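Local coordinates for protein putative kinase (Chloroflexus aurantiacus, PDB 2RHM) that is of unknown function but has a P-loop NTPase fold and probably acts as a nucleotide-binding kinase, at residues Val42-Leu47 and Pro133-Asp138; Ala38-Met43 and Glu53-Val58; Thr72-Gln75 and Ser79-Met82; Met65-Ala70 and Thr92-Asn97. All blocks are in the same frame, centred on the assembly; numbering follows the deposited sequence.

Interaction 1: Val42-Leu47 and Pro133-Asp138; sequences VMFDGL and PGHCDD. With BEZ (benzoic acid), chain G.
The ring of Phe44, near the C-terminal end of helix 36-47, packs on the backbone of Gly134 and the imidazole of His135. Both lie in the loop between helices 115-127 and 141-149 of this P-loop NTPase fold, a placement consistent with the lid region of related kinases. From CA, Phe44 CB heads toward the loop, and with CG lying beside the backbone N (chi1 -70°) the ring reaches across to it. Phe44 CD2 is 3.9 Å from Gly134 CA, which stands over the ring face in a CH-pi contact, 13° off the normal. Farther out, CE2 comes within 3.4 Å of Gly134 C, while CE1 and CZ both lie by Gly134 O, CZ at 3.2 Å. Glycine suits this spot because the direction a CB would take runs straight at CD2. The same CE2 meets His135: the Phe44 edge faces the imidazole in a T-shaped pair, centroids 5.4 Å apart and planes at 85°, with Phe44 CE2 3.7 Å from His135 ND1. His135 is fixed from its far end by Glu41, bonded to NE2. Were Phe44 an alanine, the Gly134 peptide would probably lose its aromatic cover and the His135 ring the edge that helps set its tilt, with a gap opened between helix and loop. Past this buried anchor the loop runs on to the benzoic acid pocket, where the Asp137 carboxylate forms a salt bridge with Arg131 and Asp137 OD1 lies 3.3 Å from C5 of the benzoic acid.

Interaction 2: Ala38-Met43 and Glu53-Val58; sequences AFKEVM and EWSRRV
Lys40 and Met43, a helical turn apart, meet Ser55 and Val58 where helices 36-47 and 52-75 pack, their local axes 10.4 Å apart at 118°. Along the second helix, Trp54 comes first: it bonds through NE1 to Gly48 O and lays one face against CG2 of Val58. Ser55 follows, its chi1 of 177° turning the hydroxyl to the lysine tip. There Ser55 OG accepts a hydrogen bond of 3.0 Å from Lys40 NZ and is also bonded to His135 O; Ser55 O takes a second, weak bond of 3.3 Å from the same NZ. A small hydroxyl suits the place, since it can both accept and donate. Val58 closes the contact, its CG1 wedged 3.9 Å from Lys40 CA and 3.8 Å from Met43 CB. Without the ammonium, as with a methionine at Lys40, Ser55 OG is likely to lose one hydrogen bond and Ser55 O a weak one, slackening the tie between the helices. Long and flexible, lysine does two jobs: its methylenes pack with valine, and its probably charged ammonium is carried to buried oxygens that can offset the cost of burying it.

Interaction 3: Thr72-Gln75 and Ser79-Met82; sequences TILQ and SLIM
Leu80 opens strand 80-83 of the parallel sheet and drives its side chain against Ile73 and Leu74, near the end of helix 52-75. This is the helix-to-strand end of a beta-alpha-beta crossover in the P-loop fold, from strand 33-35 through helices 36-47 and 52-75 to strand 80-83, which is set between strands 33-35 and 6-12. The tight part centres on one methyl. Leu80 CD2 lies 3.6 Å from Ile73 CG2 and also 3.6 Å from Leu74 CG, caught between neighbouring residues of the helix. With CG placed between the backbone N and the carbonyl carbon (chi1 74°), the less common choice for leucine, the branch is thrown toward the helix. Ile73 offers its beta-branch, whose CG2 is anti to its backbone N, and Leu74 crosses Leu80 at about a right angle. Branched aliphatic chains suit such a seam, since they fill it with methyls and need no polar partner.

Ser79, Thr72 and Gln75 make the looser, polar margin. Ser79 points away from the helix and binds Ala6 N through OG; its carbonyl O merely grazes Ile73 CG2 at 4.3 Å. On the helix, Thr72 also turns away and bonds through OG1 to Leu33 N of the second subunit, while the exposed Gln75 reaches Ile101 O with NE2. Apolar packing resumes beyond: Ile73 meets Ile73 of the second subunit, so the seam lies close to the dimer interface. On the strand, Ile81 faces helix 18-29 while Leu80 faces helix 52-75, where Leu80 CD2 lies 3.7 Å from Leu74 CD2.

Interaction 4: Met65-Ala70 and Thr92-Asn97; sequences MLYHTA and TERMQN
A Met-aromatic contact beside a CH-pi contact joins two helices of the P-loop fold, with Arg94 of helix 88-101 over a face and Met95 at the edge of the ring of Tyr67 from helix 52-75. Arg94 CB sits 3.8 Å from the Tyr67 centroid and 24° off the normal; Arg94 CD passes just outside the ring outline, 3.5 Å from Tyr67 CE2, before the extended chain leads off to a salt bridge between Arg94 NH1 and Asp91 OD1. Met95, a selenomethionine, comes to the ring edge instead: Met95 SE is 5.3 Å from the Tyr67 centroid, and the bend at chi2 (-81°) brings Met95 CE within 3.4 Å of Tyr67 OH. The hydroxyl itself is hydrogen-bonded to Asp91 OD1, so one carboxylate oxygen holds the tyrosine and probably helps fix the arginine chain. Tyrosine suits this partly exposed place, giving a broad face for packing and a polar tip for Asp91. Deeper in, Met95 continues onto Met82 of strand 80-83, and Leu66 and Ala70 of helix 52-75 rest on Met82 and on Leu34 of strand 33-35, so both helices pack against the sheet as well as each other.

How the interactions relate
Helix 52-75 runs through interactions 2, 4 and 3 in that order, beginning against helix 36-47 and ending at strand 80-83. Interactions 1 and 2 both use helix 36-47, share Val42 and Met43 and have centres about 5 Å apart, so the loop near the benzoic acid pocket and the helix pair form one buried cluster. Interactions 3 and 4 touch as well, centres about 10 Å apart, through Met82 and Leu80. Phe39, packing on Met65 and Leu66, bridges interactions 2 and 4. Along the chain interaction 3 is nested inside interaction 4, and both inside interaction 1. All four border the second subunit, so one long helix runs from beside the pocket loop to the sheet, along the dimer interface.

Interaction 1: Val42-Leu47 and Pro133-Asp138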
loop_
_atom_site.group_PDB
_atom_site.type_symbol
_atom_site.label_atom_id
_atom_site.label_comp_id
_atom_site.label_asym_id
_atom_site.label_seq_id
_atom_site.Cartn_x
_atom_site.Cartn_y
_atom_site.Cartn_z
ATOM N N VAL B 42 -2.314 -7.922 -7.435
ATOM C CA VAL B 42 -2.065 -6.683 -8.166
ATOM C C VAL B 42 -0.778 -6.872 -8.991
ATOM O O VAL B 42 -0.730 -6.523 -10.163
ATOM C CB VAL B 42 -1.930 -5.469 -7.223
ATOM C CG1 VAL B 42 -1.505 -4.250 -7.992
ATOM C CG2 VAL B 42 -3.253 -5.203 -6.496
HETATM N N MSE B 43 0.254 -7.458 -8.390
HETATM C CA MSE B 43 1.484 -7.698 -9.121
HETATM C C MSE B 43 1.357 -8.713 -10.251
HETATM O O MSE B 43 1.957 -8.517 -11.303
HETATM C CB MSE B 43 2.624 -8.060 -8.182
HETATM C CG MSE B 43 3.169 -6.821 -7.530
HETATM SE SE MSE B 43 4.738 -7.180 -6.421
HETATM C CE MSE B 43 3.950 -7.670 -5.337
ATOM N N PHE B 44 0.605 -9.790 -10.044
ATOM C CA PHE B 44 0.426 -10.777 -11.110
ATOM C C PHE B 44 -0.304 -10.125 -12.288
ATOM O O PHE B 44 0.008 -10.377 -13.454
ATOM C CB PHE B 44 -0.396 -11.974 -10.624
ATOM C CG PHE B 44 0.298 -12.882 -9.635
ATOM C CD1 PHE B 44 1.629 -13.236 -9.763
ATOM C CD2 PHE B 44 -0.430 -13.448 -8.594
ATOM C CE1 PHE B 44 2.220 -14.105 -8.858
ATOM C CE2 PHE B 44 0.162 -14.310 -7.691
ATOM C CZ PHE B 44 1.476 -14.640 -7.814
ATOM N N ASP B 45 -1.288 -9.287 -11.986
ATOM C CA ASP B 45 -2.017 -8.573 -13.051
ATOM C C ASP B 45 -1.145 -7.572 -13.825
ATOM O O ASP B 45 -1.272 -7.443 -15.036
ATOM C CB ASP B 45 -3.270 -7.900 -12.489
ATOM C CG ASP B 45 -4.338 -8.904 -12.047
ATOM O OD1 ASP B 45 -4.246 -10.120 -12.344
ATOM O OD2 ASP B 45 -5.291 -8.475 -11.390
ATOM N N GLY B 46 -0.247 -6.882 -13.140
ATOM C CA GLY B 46 0.616 -5.915 -13.792
ATOM C C GLY B 46 1.858 -6.483 -14.461
ATOM O O GLY B 46 2.321 -5.927 -15.454
ATOM N N LEU B 47 2.408 -7.570 -13.922
ATOM C CA LEU B 47 3.663 -8.153 -14.429
ATOM C C LEU B 47 3.541 -9.548 -15.023
ATOM O O LEU B 47 4.488 -10.048 -15.629
ATOM C CB LEU B 47 4.666 -8.248 -13.297
ATOM C CG LEU B 47 4.937 -6.964 -12.520
ATOM C CD1 LEU B 47 5.666 -7.326 -11.261
ATOM C CD2 LEU B 47 5.690 -5.948 -13.367
ATOM N N PRO B 133 -5.013 -17.571 -10.403
ATOM C CA PRO B 133 -4.163 -18.669 -10.870
ATOM C C PRO B 133 -2.656 -18.449 -10.697
ATOM O O PRO B 133 -1.904 -19.416 -10.654
ATOM C CB PRO B 133 -4.499 -18.750 -12.363
ATOM C CG PRO B 133 -4.962 -17.372 -12.721
ATOM C CD PRO B 133 -5.731 -16.931 -11.521
ATOM N N GLY B 134 -2.218 -17.197 -10.593
ATOM C CA GLY B 134 -0.789 -16.892 -10.493
ATOM C C GLY B 134 -0.126 -17.386 -9.219
ATOM O O GLY B 134 1.099 -17.528 -9.169
ATOM N N HIS B 135 -0.934 -17.664 -8.201
ATOM C CA HIS B 135 -0.431 -18.119 -6.904
ATOM C C HIS B 135 0.249 -19.469 -7.037
ATOM O O HIS B 135 1.173 -19.783 -6.269
ATOM C CB HIS B 135 -1.550 -18.214 -5.871
ATOM C CG HIS B 135 -2.094 -16.895 -5.432
ATOM N ND1 HIS B 135 -1.355 -15.982 -4.705
ATOM C CD2 HIS B 135 -3.321 -16.352 -5.583
ATOM C CE1 HIS B 135 -2.111 -14.934 -4.431
ATOM N NE2 HIS B 135 -3.309 -15.135 -4.945
ATOM N N CYS B 136 -0.196 -20.260 -8.017
ATOM C CA CYS B 136 0.387 -21.563 -8.278
ATOM C C CYS B 136 0.482 -22.332 -6.978
ATOM O O CYS B 136 1.551 -22.816 -6.604
ATOM C CB CYS B 136 1.768 -21.415 -8.907
ATOM S SG CYS B 136 1.755 -20.820 -10.580
ATOM N N ASP B 137 -0.651 -22.422 -6.289
ATOM C CA ASP B 137 -0.722 -23.079 -5.001
ATOM C C ASP B 137 -0.411 -24.549 -5.097
ATOM O O ASP B 137 -1.014 -25.265 -5.895
ATOM C CB ASP B 137 -2.115 -22.931 -4.421
ATOM C CG ASP B 137 -2.436 -21.514 -4.081
ATOM O OD1 ASP B 137 -1.688 -20.928 -3.271
ATOM O OD2 ASP B 137 -3.439 -21.007 -4.616
ATOM N N ASP B 138 0.548 -24.978 -4.284
ATOM C CA ASP B 138 0.926 -26.368 -4.197
ATOM C C ASP B 138 -0.334 -27.144 -3.816
ATOM O O ASP B 138 -0.877 -26.957 -2.719
ATOM C CB ASP B 138 2.028 -26.527 -3.149
HETATM C C BEZ G . -6.384 -19.179 0.297
HETATM O O1 BEZ G . -7.600 -18.878 0.223
HETATM O O2 BEZ G . -5.605 -18.487 1.006
HETATM C C1 BEZ G . -5.872 -20.364 -0.460
HETATM C C2 BEZ G . -6.751 -21.120 -1.231
HETATM C C3 BEZ G . -6.269 -22.213 -1.935
HETATM C C4 BEZ G . -4.919 -22.550 -1.862
HETATM C C5 BEZ G . -4.049 -21.792 -1.078
HETATM C C6 BEZ G . -4.521 -20.690 -0.380
#

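Interaction 2: Ala38-Met43 and Glu53-Val58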
loop_
_atom_site.group_PDB
_atom_site.type_symbol
_atom_site.label_atom_id
_atom_site.label_comp_id
_atom_site.label_asym_id
_atom_site.label_seq_id
_atom_site.Cartn_x
_atom_site.Cartn_y
_atom_site.Cartn_z
ATOM N N ALA B 38 -3.618 -10.032 -1.680
ATOM C CA ALA B 38 -4.189 -8.959 -2.522
ATOM C C ALA B 38 -3.074 -8.205 -3.270
ATOM O O ALA B 38 -3.207 -7.902 -4.454
ATOM C CB ALA B 38 -5.043 -7.998 -1.691
ATOM N N PHE B 39 -1.973 -7.935 -2.581
ATOM C CA PHE B 39 -0.818 -7.267 -3.170
ATOM C C PHE B 39 -0.197 -8.150 -4.275
ATOM O O PHE B 39 0.185 -7.658 -5.344
ATOM C CB PHE B 39 0.226 -6.952 -2.079
ATOM C CG PHE B 39 -0.047 -5.691 -1.286
ATOM C CD1 PHE B 39 -1.334 -5.285 -0.957
ATOM C CD2 PHE B 39 1.007 -4.950 -0.799
ATOM C CE1 PHE B 39 -1.543 -4.122 -0.219
ATOM C CE2 PHE B 39 0.805 -3.791 -0.075
ATOM C CZ PHE B 39 -0.465 -3.383 0.221
ATOM N N LYS B 40 -0.106 -9.459 -4.014
ATOM C CA LYS B 40 0.437 -10.397 -4.982
ATOM C C LYS B 40 -0.396 -10.365 -6.250
ATOM O O LYS B 40 0.153 -10.325 -7.357
ATOM C CB LYS B 40 0.474 -11.816 -4.443
ATOM C CG LYS B 40 1.415 -12.049 -3.257
ATOM C CD LYS B 40 1.514 -13.555 -2.877
ATOM C CE LYS B 40 2.058 -14.428 -4.020
ATOM N NZ LYS B 40 2.162 -15.872 -3.589
ATOM N N GLU B 41 -1.716 -10.365 -6.083
ATOM C CA GLU B 41 -2.628 -10.338 -7.232
ATOM C C GLU B 41 -2.506 -9.067 -8.082
ATOM O O GLU B 41 -2.546 -9.138 -9.313
ATOM C CB GLU B 41 -4.055 -10.627 -6.786
ATOM C CG GLU B 41 -4.140 -12.063 -6.284
ATOM C CD GLU B 41 -5.447 -12.436 -5.675
ATOM O OE1 GLU B 41 -6.480 -11.842 -6.048
ATOM O OE2 GLU B 41 -5.422 -13.362 -4.839
ATOM N N VAL B 42 -2.314 -7.922 -7.435
ATOM C CA VAL B 42 -2.065 -6.683 -8.166
ATOM C C VAL B 42 -0.778 -6.872 -8.991
ATOM O O VAL B 42 -0.730 -6.523 -10.163
ATOM C CB VAL B 42 -1.930 -5.469 -7.223
ATOM C CG1 VAL B 42 -1.505 -4.250 -7.992
ATOM C CG2 VAL B 42 -3.253 -5.203 -6.496
HETATM N N MSE B 43 0.254 -7.458 -8.390
HETATM C CA MSE B 43 1.484 -7.698 -9.121
HETATM C C MSE B 43 1.357 -8.713 -10.251
HETATM O O MSE B 43 1.957 -8.517 -11.303
HETATM C CB MSE B 43 2.624 -8.060 -8.182
HETATM C CG MSE B 43 3.169 -6.821 -7.530
HETATM SE SE MSE B 43 4.738 -7.180 -6.421
HETATM C CE MSE B 43 3.950 -7.670 -5.337
ATOM N N GLU B 53 7.909 -20.618 -8.409
ATOM C CA GLU B 53 9.091 -19.806 -8.053
ATOM C C GLU B 53 8.794 -18.319 -8.243
ATOM O O GLU B 53 9.172 -17.497 -7.415
ATOM C CB GLU B 53 10.329 -20.229 -8.871
ATOM C CG GLU B 53 11.605 -19.389 -8.607
ATOM C CD GLU B 53 12.834 -19.910 -9.362
ATOM O OE1 GLU B 53 13.462 -20.894 -8.895
ATOM O OE2 GLU B 53 13.179 -19.330 -10.423
ATOM N N TRP B 54 8.075 -17.978 -9.306
ATOM C CA TRP B 54 7.691 -16.590 -9.556
ATOM C C TRP B 54 6.701 -16.124 -8.477
ATOM O O TRP B 54 6.803 -15.007 -7.954
ATOM C CB TRP B 54 7.097 -16.443 -10.955
ATOM C CG TRP B 54 6.658 -15.068 -11.251
ATOM C CD1 TRP B 54 5.374 -14.636 -11.397
ATOM C CD2 TRP B 54 7.488 -13.914 -11.400
ATOM N NE1 TRP B 54 5.355 -13.290 -11.659
ATOM C CE2 TRP B 54 6.637 -12.823 -11.672
ATOM C CE3 TRP B 54 8.870 -13.703 -11.364
ATOM C CZ2 TRP B 54 7.117 -11.530 -11.879
ATOM C CZ3 TRP B 54 9.349 -12.426 -11.579
ATOM C CH2 TRP B 54 8.471 -11.351 -11.811
ATOM N N SER B 55 5.760 -17.003 -8.135
ATOM C CA SER B 55 4.794 -16.733 -7.062
ATOM C C SER B 55 5.510 -16.433 -5.742
ATOM O O SER B 55 5.132 -15.517 -5.018
ATOM C CB SER B 55 3.829 -17.908 -6.918
ATOM O OG SER B 55 2.923 -17.726 -5.840
ATOM N N ARG B 56 6.556 -17.205 -5.442
ATOM C CA ARG B 56 7.336 -17.007 -4.232
ATOM C C ARG B 56 8.059 -15.682 -4.241
ATOM O O ARG B 56 8.125 -15.003 -3.210
ATOM C CB ARG B 56 8.347 -18.141 -4.036
ATOM C CG ARG B 56 7.719 -19.457 -3.699
ATOM C CD ARG B 56 8.772 -20.541 -3.539
ATOM N N ARG B 57 8.618 -15.320 -5.389
ATOM C CA ARG B 57 9.348 -14.051 -5.506
ATOM C C ARG B 57 8.374 -12.884 -5.409
ATOM O O ARG B 57 8.658 -11.884 -4.775
ATOM C CB ARG B 57 10.105 -13.964 -6.824
ATOM C CG ARG B 57 11.224 -14.992 -7.007
ATOM C CD ARG B 57 11.648 -15.072 -8.435
ATOM N NE ARG B 57 12.216 -13.816 -8.892
ATOM C CZ ARG B 57 12.533 -13.551 -10.155
ATOM N NH1 ARG B 57 12.327 -14.444 -11.120
ATOM N NH2 ARG B 57 13.032 -12.368 -10.459
ATOM N N VAL B 58 7.219 -13.010 -6.056
ATOM C CA VAL B 58 6.199 -11.971 -5.949
ATOM C C VAL B 58 5.693 -11.868 -4.509
ATOM O O VAL B 58 5.431 -10.771 -4.023
ATOM C CB VAL B 58 5.037 -12.231 -6.924
ATOM C CG1 VAL B 58 3.824 -11.362 -6.609
ATOM C CG2 VAL B 58 5.514 -12.018 -8.355
#

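Interaction 3: Thr72-Gln75 and Ser79-Met82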
loop_
_atom_site.group_PDB
_atom_site.type_symbol
_atom_site.label_atom_id
_atom_site.label_comp_id
_atom_site.label_asym_id
_atom_site.label_seq_id
_atom_site.Cartn_x
_atom_site.Cartn_y
_atom_site.Cartn_z
ATOM N N THR B 72 3.987 4.081 6.462
ATOM C CA THR B 72 3.500 5.436 6.211
ATOM C C THR B 72 2.109 5.669 6.827
ATOM O O THR B 72 1.797 6.772 7.239
ATOM C CB THR B 72 3.562 5.830 4.714
ATOM O OG1 THR B 72 3.339 7.244 4.587
ATOM C CG2 THR B 72 2.538 5.048 3.878
ATOM N N ILE B 73 1.286 4.626 6.896
ATOM C CA ILE B 73 -0.042 4.734 7.527
ATOM C C ILE B 73 0.108 4.920 9.033
ATOM O O ILE B 73 -0.515 5.809 9.640
ATOM C CB ILE B 73 -0.904 3.490 7.213
ATOM C CG1 ILE B 73 -1.190 3.418 5.712
ATOM C CG2 ILE B 73 -2.210 3.521 7.972
ATOM C CD1 ILE B 73 -1.875 2.189 5.287
ATOM N N LEU B 74 0.944 4.086 9.638
ATOM C CA LEU B 74 1.198 4.181 11.079
ATOM C C LEU B 74 1.832 5.509 11.477
ATOM O O LEU B 74 1.480 6.081 12.531
ATOM C CB LEU B 74 2.065 3.006 11.550
ATOM C CG LEU B 74 1.378 1.631 11.512
ATOM C CD1 LEU B 74 2.360 0.526 11.809
ATOM C CD2 LEU B 74 0.225 1.571 12.513
ATOM N N GLN B 75 2.751 6.009 10.641
ATOM C CA GLN B 75 3.408 7.295 10.891
ATOM C C GLN B 75 2.416 8.474 10.888
ATOM O O GLN B 75 2.658 9.481 11.543
ATOM C CB GLN B 75 4.527 7.515 9.884
ATOM C CG GLN B 75 5.755 6.649 10.163
ATOM C CD GLN B 75 6.762 6.580 9.004
ATOM O OE1 GLN B 75 6.486 7.010 7.883
ATOM N NE2 GLN B 75 7.928 6.023 9.281
ATOM N N SER B 79 -4.564 3.660 12.562
ATOM C CA SER B 79 -4.493 2.240 12.823
ATOM C C SER B 79 -4.767 1.466 11.526
ATOM O O SER B 79 -5.335 2.002 10.562
ATOM C CB SER B 79 -5.492 1.855 13.912
ATOM O OG SER B 79 -5.247 2.573 15.116
ATOM N N LEU B 80 -4.368 0.203 11.492
ATOM C CA LEU B 80 -4.544 -0.585 10.282
ATOM C C LEU B 80 -4.487 -2.074 10.559
ATOM O O LEU B 80 -4.045 -2.514 11.614
ATOM C CB LEU B 80 -3.486 -0.187 9.251
ATOM C CG LEU B 80 -2.062 -0.667 9.514
ATOM C CD1 LEU B 80 -1.781 -1.821 8.651
ATOM C CD2 LEU B 80 -1.045 0.398 9.202
ATOM N N ILE B 81 -4.969 -2.829 9.587
ATOM C CA ILE B 81 -5.002 -4.278 9.638
ATOM C C ILE B 81 -4.037 -4.812 8.577
ATOM O O ILE B 81 -4.061 -4.373 7.405
ATOM C CB ILE B 81 -6.408 -4.809 9.331
ATOM C CG1 ILE B 81 -7.451 -4.225 10.303
ATOM C CG2 ILE B 81 -6.398 -6.337 9.343
ATOM C CD1 ILE B 81 -8.860 -4.252 9.728
HETATM N N MSE B 82 -3.190 -5.745 8.983
HETATM C CA MSE B 82 -2.306 -6.457 8.069
HETATM C C MSE B 82 -2.673 -7.939 8.126
HETATM O O MSE B 82 -2.804 -8.514 9.193
HETATM C CB MSE B 82 -0.822 -6.294 8.421
HETATM C CG MSE B 82 -0.270 -4.877 8.310
HETATM SE SE MSE B 82 1.602 -4.788 8.907
HETATM C CE MSE B 82 2.157 -6.278 7.738
#

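Interaction 4: Met65-Ala70 and Thr92-Asn97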
loop_
_atom_site.group_PDB
_atom_site.type_symbol
_atom_site.label_atom_id
_atom_site.label_comp_id
_atom_site.label_asym_id
_atom_site.label_seq_id
_atom_site.Cartn_x
_atom_site.Cartn_y
_atom_site.Cartn_z
HETATM N N MSE B 65 6.144 -4.765 0.284
HETATM C CA MSE B 65 5.180 -3.683 0.049
HETATM C C MSE B 65 4.274 -3.490 1.258
HETATM O O MSE B 65 3.869 -2.368 1.585
HETATM C CB MSE B 65 4.316 -3.987 -1.186
HETATM C CG MSE B 65 4.885 -3.511 -2.485
HETATM SE SE MSE B 65 5.167 -1.589 -2.477
HETATM C CE MSE B 65 3.472 -0.964 -2.043
ATOM N N LEU B 66 3.924 -4.595 1.901
ATOM C CA LEU B 66 3.047 -4.568 3.066
ATOM C C LEU B 66 3.688 -3.721 4.185
ATOM O O LEU B 66 3.061 -2.820 4.738
ATOM C CB LEU B 66 2.810 -6.002 3.559
ATOM C CG LEU B 66 1.354 -6.426 3.769
ATOM C CD1 LEU B 66 0.597 -6.258 2.512
ATOM C CD2 LEU B 66 1.304 -7.875 4.218
ATOM N N TYR B 67 4.940 -4.008 4.507
ATOM C CA TYR B 67 5.667 -3.259 5.535
ATOM C C TYR B 67 5.936 -1.796 5.142
ATOM O O TYR B 67 5.877 -0.908 5.982
ATOM C CB TYR B 67 6.971 -3.954 5.895
ATOM C CG TYR B 67 6.762 -5.166 6.766
ATOM C CD1 TYR B 67 6.497 -5.038 8.118
ATOM C CD2 TYR B 67 6.777 -6.435 6.229
ATOM C CE1 TYR B 67 6.277 -6.148 8.924
ATOM C CE2 TYR B 67 6.579 -7.556 7.034
ATOM C CZ TYR B 67 6.327 -7.412 8.369
ATOM O OH TYR B 67 6.125 -8.554 9.139
ATOM N N HIS B 68 6.198 -1.558 3.859
ATOM C CA HIS B 68 6.443 -0.194 3.359
ATOM C C HIS B 68 5.186 0.672 3.523
ATOM O O HIS B 68 5.227 1.803 4.022
ATOM C CB HIS B 68 6.851 -0.231 1.875
ATOM C CG HIS B 68 6.884 1.123 1.230
ATOM N ND1 HIS B 68 7.934 1.999 1.400
ATOM C CD2 HIS B 68 5.990 1.757 0.430
ATOM C CE1 HIS B 68 7.687 3.114 0.736
ATOM N NE2 HIS B 68 6.520 2.988 0.123
ATOM N N THR B 69 4.060 0.107 3.117
ATOM C CA THR B 69 2.792 0.834 3.138
ATOM C C THR B 69 2.331 0.995 4.590
ATOM O O THR B 69 1.829 2.056 4.999
ATOM C CB THR B 69 1.758 0.107 2.269
ATOM O OG1 THR B 69 2.219 0.105 0.909
ATOM C CG2 THR B 69 0.440 0.817 2.314
ATOM N N ALA B 70 2.520 -0.037 5.383
ATOM C CA ALA B 70 2.161 0.041 6.817
ATOM C C ALA B 70 2.857 1.176 7.540
ATOM O O ALA B 70 2.277 1.824 8.409
ATOM C CB ALA B 70 2.469 -1.256 7.520
ATOM N N THR B 92 9.017 -11.629 12.765
ATOM C CA THR B 92 9.257 -11.040 14.082
ATOM C C THR B 92 10.203 -9.839 13.976
ATOM O O THR B 92 9.908 -8.768 14.535
ATOM C CB THR B 92 9.803 -12.100 15.058
ATOM O OG1 THR B 92 8.897 -13.207 15.056
ATOM C CG2 THR B 92 9.933 -11.541 16.464
ATOM N N GLU B 93 11.321 -9.993 13.263
ATOM C CA GLU B 93 12.277 -8.895 13.136
ATOM C C GLU B 93 11.728 -7.820 12.190
ATOM O O GLU B 93 12.002 -6.625 12.378
ATOM C CB GLU B 93 13.635 -9.381 12.671
ATOM C CG GLU B 93 14.683 -8.253 12.649
ATOM C CD GLU B 93 16.088 -8.754 12.417
ATOM O OE1 GLU B 93 16.291 -9.982 12.421
ATOM O OE2 GLU B 93 16.997 -7.913 12.238
ATOM N N ARG B 94 10.951 -8.204 11.186
ATOM C CA ARG B 94 10.350 -7.161 10.347
ATOM C C ARG B 94 9.394 -6.283 11.148
ATOM O O ARG B 94 9.350 -5.075 10.923
ATOM C CB ARG B 94 9.640 -7.713 9.117
ATOM C CG ARG B 94 10.555 -8.346 8.065
ATOM C CD ARG B 94 9.701 -9.131 7.094
ATOM N NE ARG B 94 10.503 -9.984 6.229
ATOM C CZ ARG B 94 10.098 -11.144 5.722
ATOM N NH1 ARG B 94 8.925 -11.672 6.048
ATOM N NH2 ARG B 94 10.926 -11.830 4.945
HETATM N N MSE B 95 8.637 -6.885 12.063
HETATM C CA MSE B 95 7.724 -6.129 12.920
HETATM C C MSE B 95 8.499 -5.248 13.890
HETATM O O MSE B 95 8.113 -4.122 14.163
HETATM C CB MSE B 95 6.785 -7.060 13.666
HETATM C CG MSE B 95 5.799 -7.737 12.773
HETATM SE SE MSE B 95 4.301 -6.586 12.371
HETATM C CE MSE B 95 3.457 -7.794 11.051
ATOM N N GLN B 96 9.607 -5.746 14.408
ATOM C CA GLN B 96 10.461 -4.918 15.250
ATOM C C GLN B 96 11.010 -3.713 14.511
ATOM O O GLN B 96 11.028 -2.605 15.037
ATOM C CB GLN B 96 11.596 -5.762 15.812
ATOM C CG GLN B 96 11.101 -6.627 16.939
ATOM C CD GLN B 96 12.017 -7.787 17.263
ATOM O OE1 GLN B 96 13.128 -7.888 16.744
ATOM N NE2 GLN B 96 11.531 -8.687 18.104
ATOM N N ASN B 97 11.467 -3.941 13.294
ATOM C CA ASN B 97 11.989 -2.878 12.448
ATOM C C ASN B 97 10.914 -1.858 12.098
ATOM O O ASN B 97 11.180 -0.660 12.081
ATOM C CB ASN B 97 12.631 -3.473 11.200
ATOM C CG ASN B 97 13.926 -4.205 11.515
ATOM O OD1 ASN B 97 14.495 -4.029 12.585
ATOM N ND2 ASN B 97 14.383 -5.040 10.589
#